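Local coordinates for protein phiAB6 tailspike (Unidentified phage, PDB 5JS4) that probably fragments the exopolysaccharide of Acinetobacter baumannii, acting as a trimeric beta-helical tailspike of the phage, at residues Q264-C267 against L271-Q274; C459-F464 against K475-V480. All blocks are in the same frame, centred on the assembly; numbering follows the deposited sequence.

Interaction 1 of 2, residues Q264-C267 against L271-Q274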
# COMPACT_ATOMS: atom_id res chain seq x y z
N GLN A 264 -26.46 -8.27 32.54
CA GLN A 264 -26.20 -7.14 33.43
C GLN A 264 -25.54 -7.58 34.74
O GLN A 264 -24.63 -6.91 35.23
CB GLN A 264 -27.48 -6.36 33.74
CG GLN A 264 -27.21 -4.98 34.32
CD GLN A 264 -26.38 -4.13 33.38
OE1 GLN A 264 -26.83 -3.80 32.29
NE2 GLN A 264 -25.16 -3.78 33.79
N ALA A 265 -25.99 -8.70 35.29
CA ALA A 265 -25.41 -9.26 36.51
C ALA A 265 -23.93 -9.58 36.30
O ALA A 265 -23.10 -9.32 37.18
CB ALA A 265 -26.16 -10.51 36.94
N TYR A 266 -23.60 -10.14 35.14
CA TYR A 266 -22.21 -10.40 34.78
C TYR A 266 -21.38 -9.12 34.85
O TYR A 266 -20.30 -9.10 35.44
CB TYR A 266 -22.13 -10.99 33.37
CG TYR A 266 -20.72 -11.32 32.94
CD1 TYR A 266 -19.84 -10.31 32.56
CD2 TYR A 266 -20.27 -12.63 32.90
CE1 TYR A 266 -18.54 -10.60 32.18
CE2 TYR A 266 -18.98 -12.93 32.50
CZ TYR A 266 -18.12 -11.91 32.14
OH TYR A 266 -16.84 -12.20 31.74
N CYS A 267 -21.88 -8.06 34.22
CA CYS A 267 -21.16 -6.79 34.15
C CYS A 267 -21.08 -6.07 35.49
O CYS A 267 -20.17 -5.27 35.71
CB CYS A 267 -21.79 -5.88 33.09
SG CYS A 267 -21.68 -6.56 31.42
N LEU A 271 -16.55 -10.51 40.23
CA LEU A 271 -15.77 -11.69 39.89
C LEU A 271 -15.30 -11.72 38.44
O LEU A 271 -14.40 -12.49 38.10
CB LEU A 271 -16.60 -12.95 40.15
CG LEU A 271 -17.15 -13.08 41.58
CD1 LEU A 271 -18.33 -14.04 41.60
CD2 LEU A 271 -16.06 -13.53 42.54
N THR A 272 -15.90 -10.89 37.59
CA THR A 272 -15.66 -10.96 36.15
C THR A 272 -14.52 -10.03 35.70
O THR A 272 -14.25 -9.00 36.32
CB THR A 272 -16.94 -10.64 35.36
OG1 THR A 272 -17.50 -9.41 35.84
CG2 THR A 272 -17.97 -11.76 35.55
N GLY A 273 -13.87 -10.41 34.60
CA GLY A 273 -12.69 -9.70 34.11
C GLY A 273 -12.98 -8.58 33.14
O GLY A 273 -14.05 -7.96 33.18
N GLN A 274 -12.02 -8.31 32.25
CA GLN A 274 -12.11 -7.20 31.31
C GLN A 274 -13.29 -7.30 30.36
O GLN A 274 -13.86 -6.27 29.99
CB GLN A 274 -10.83 -7.11 30.47
CG GLN A 274 -9.61 -6.58 31.20
CD GLN A 274 -8.52 -6.12 30.24
OE1 GLN A 274 -8.77 -5.86 29.06
NE2 GLN A 274 -7.30 -6.01 30.75
O HOH W 1 -14.78 -12.86 33.47
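Over one face of the Tyr266 ring sits the methyl of Thr272: CG2 lies 3.3 Å from the ring centroid of Tyr266 and only 10° off the ring normal, a CH-pi contact pointed at the middle of the ring. The six ring carbons are all near it, with CZ of Tyr266 among the nearest at 3.4 Å from Thr272 CG2. At the edge, the phenol oxygen projects past Thr272 toward the next peptide. A water spans that gap, giving a hydrogen bond to Tyr266 OH at 2.8 Å and accepting one from Gly273 N at 2.8 Å; the same hydroxyl is also hydrogen-bonded to Asn275 O.

Thr272 grips the helix with its other branch. OG1 of Thr272 donates to Tyr266 O over 2.8 Å, arriving close to the line of the C=O but tilted somewhat out of the carbonyl plane. Its first torsion (52°) sets OG1 between the backbone N and the carbonyl carbon and leaves CG2 beside the backbone N, which lets one side chain reach both the carbonyl and the ring of a single tyrosine. The tyrosine ring is further packed by Phe249 and by Leu276 and Tyr277 of strand 275-277.

The contact is buried and local: three residues separate the segments, and the chain folds back on the last turn of helix 260-268 before entering strand 275-277. A short helix packed at the start of a right-handed parallel beta-helix is a familiar cap in pectate lyase-like proteins, and here it lies at the N-terminal end of the coil.

Interaction 2 of 2, residues C459-F464 against K475-V480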
# COMPACT_ATOMS: atom_id res chain seq x y z
N CYS A 459 -5.93 10.54 4.59
CA CYS A 459 -6.34 9.17 4.82
C CYS A 459 -5.78 8.28 3.72
O CYS A 459 -5.47 8.75 2.62
CB CYS A 459 -7.86 9.06 4.86
SG CYS A 459 -8.61 9.79 6.33
N GLY A 460 -5.66 6.99 4.03
CA GLY A 460 -5.26 5.99 3.06
C GLY A 460 -6.45 5.14 2.66
O GLY A 460 -7.23 4.71 3.52
N PHE A 461 -6.59 4.92 1.36
CA PHE A 461 -7.62 4.05 0.81
C PHE A 461 -6.96 3.02 -0.09
O PHE A 461 -6.26 3.37 -1.04
CB PHE A 461 -8.64 4.87 0.04
CG PHE A 461 -9.40 5.83 0.89
CD1 PHE A 461 -10.56 5.43 1.55
CD2 PHE A 461 -8.96 7.14 1.06
CE1 PHE A 461 -11.25 6.31 2.36
CE2 PHE A 461 -9.66 8.02 1.86
CZ PHE A 461 -10.80 7.61 2.51
N GLY A 462 -7.18 1.76 0.24
CA GLY A 462 -6.63 0.65 -0.52
C GLY A 462 -7.68 0.08 -1.45
O GLY A 462 -8.38 0.82 -2.15
N LYS A 463 -7.79 -1.25 -1.46
CA LYS A 463 -8.69 -1.93 -2.38
C LYS A 463 -10.13 -1.87 -1.90
O LYS A 463 -10.43 -2.15 -0.73
CB LYS A 463 -8.26 -3.38 -2.55
CG LYS A 463 -6.89 -3.51 -3.19
CD LYS A 463 -6.52 -4.94 -3.53
CE LYS A 463 -7.39 -5.53 -4.63
NZ LYS A 463 -7.36 -4.75 -5.89
N PHE A 464 -11.02 -1.49 -2.82
CA PHE A 464 -12.46 -1.50 -2.60
C PHE A 464 -13.12 -2.28 -3.73
O PHE A 464 -12.74 -2.12 -4.90
CB PHE A 464 -13.03 -0.08 -2.58
CG PHE A 464 -12.86 0.63 -1.26
CD1 PHE A 464 -11.60 1.05 -0.85
CD2 PHE A 464 -13.95 0.90 -0.44
CE1 PHE A 464 -11.43 1.70 0.36
CE2 PHE A 464 -13.78 1.55 0.77
CZ PHE A 464 -12.52 1.96 1.17
N LYS A 475 -24.21 6.12 -6.72
CA LYS A 475 -23.57 6.58 -5.48
C LYS A 475 -22.05 6.54 -5.62
O LYS A 475 -21.51 5.60 -6.19
CB LYS A 475 -23.98 5.71 -4.29
CG LYS A 475 -25.42 5.86 -3.81
CD LYS A 475 -25.75 7.26 -3.30
CE LYS A 475 -24.93 7.66 -2.08
NZ LYS A 475 -25.33 8.99 -1.55
N ASP A 476 -21.38 7.56 -5.09
CA ASP A 476 -19.92 7.54 -4.99
C ASP A 476 -19.50 6.59 -3.87
O ASP A 476 -20.14 6.53 -2.83
CB ASP A 476 -19.36 8.94 -4.68
CG ASP A 476 -19.36 9.86 -5.88
OD1 ASP A 476 -19.08 9.40 -7.01
OD2 ASP A 476 -19.62 11.07 -5.70
N TRP A 477 -18.42 5.84 -4.09
CA TRP A 477 -17.90 4.94 -3.06
C TRP A 477 -17.41 5.72 -1.83
O TRP A 477 -17.51 5.24 -0.70
CB TRP A 477 -16.78 4.05 -3.63
CG TRP A 477 -15.50 4.77 -3.89
CD1 TRP A 477 -15.16 5.44 -5.03
CD2 TRP A 477 -14.40 4.91 -3.00
NE1 TRP A 477 -13.91 5.99 -4.90
CE2 TRP A 477 -13.42 5.68 -3.66
CE3 TRP A 477 -14.15 4.47 -1.69
CZ2 TRP A 477 -12.20 6.01 -3.06
CZ3 TRP A 477 -12.93 4.80 -1.10
CH2 TRP A 477 -11.98 5.56 -1.79
N LEU A 478 -16.89 6.92 -2.09
CA LEU A 478 -16.46 7.85 -1.05
C LEU A 478 -17.15 9.18 -1.31
O LEU A 478 -17.03 9.75 -2.39
CB LEU A 478 -14.94 8.02 -1.07
CG LEU A 478 -14.33 9.01 -0.07
CD1 LEU A 478 -14.53 8.55 1.37
CD2 LEU A 478 -12.85 9.22 -0.36
N GLU A 479 -17.85 9.66 -0.29
CA GLU A 479 -18.69 10.84 -0.37
C GLU A 479 -18.22 11.83 0.70
O GLU A 479 -18.42 11.60 1.89
CB GLU A 479 -20.14 10.39 -0.12
CG GLU A 479 -21.21 11.46 -0.09
CD GLU A 479 -22.60 10.87 0.11
OE1 GLU A 479 -23.55 11.65 0.29
OE2 GLU A 479 -22.75 9.63 0.09
N VAL A 480 -17.56 12.90 0.27
CA VAL A 480 -17.06 13.93 1.18
C VAL A 480 -17.84 15.21 0.92
O VAL A 480 -17.80 15.74 -0.18
CB VAL A 480 -15.55 14.16 1.01
CG1 VAL A 480 -15.02 15.10 2.09
CG2 VAL A 480 -14.79 12.84 1.04
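Trp477 turns its indole toward Phe461 and Phe464 with CG between its backbone N and carbonyl carbon (chi1 72°), while the two phenylalanines place CG anti to their carbonyl carbons and lean in from strand 460-469. The three rings form an aromatic cluster in the interior of the parallel beta-helix, filling the space between two walls of the coil.

The outer edge of the indole does the touching. CZ3 of Trp477 stands over the centre of the Phe464 ring, 3.7 Å from Phe464 CZ, in an edge-to-face pair whose planes meet at 51°. The neighbouring corner of the same six-membered ring is directed at Phe461 in an offset edge-to-face pair, with planes at 80° and centroids of Phe461 and Trp477 5.3 Å apart. Trp477 CZ3 comes to 3.6 Å from Phe461 CD1, so one indole edge serves both rings.

Leu478 follows directly and covers a face of Phe461 with CD2, which lies 3.9 Å from Phe461 CZ. The cluster is extended by neighbouring coils: Phe439 lies almost parallel to Phe461, and Ile451 touches both Phe464 and Leu478. The indole nitrogen of Trp477 points away from the phenylalanines and is hydrogen-bonded to Ser503 OG and Thr505 OG1, which helps to fix the rotation of the ring.

Glu479, between Leu478 and Val480 on the strand, points the other way and pairs with Lys475 of strand 475-476. The two form a salt bridge, and His426 also bonds the same carboxylate oxygen: NZ of Lys475 is 3.1 Å from OE2 of Glu479, approaching from above the carboxylate plane.

Overall arrangement
Interactions 1 and 2 follow one another along the chain and do not touch; their centres are 39 Å apart and their nearest atoms about 28 Å. Interaction 1 lies near the N-terminal end of the beta-helix, about 38 Å from the centre of the chain, whereas interaction 2 is inside the coil, about 8 Å from that centre. Successive parallel coils join the two levels. Of the three malonic acid sites, the one lined by Tyr310, Arg343, Ile370, Asn371 and Tyr394 falls between them in sequence, and the other two follow both. Subunit contacts accompany both regions: Gln274 bonds Gly313 and Thr341 of the second subunit, and Lys463 bonds His458 of the third.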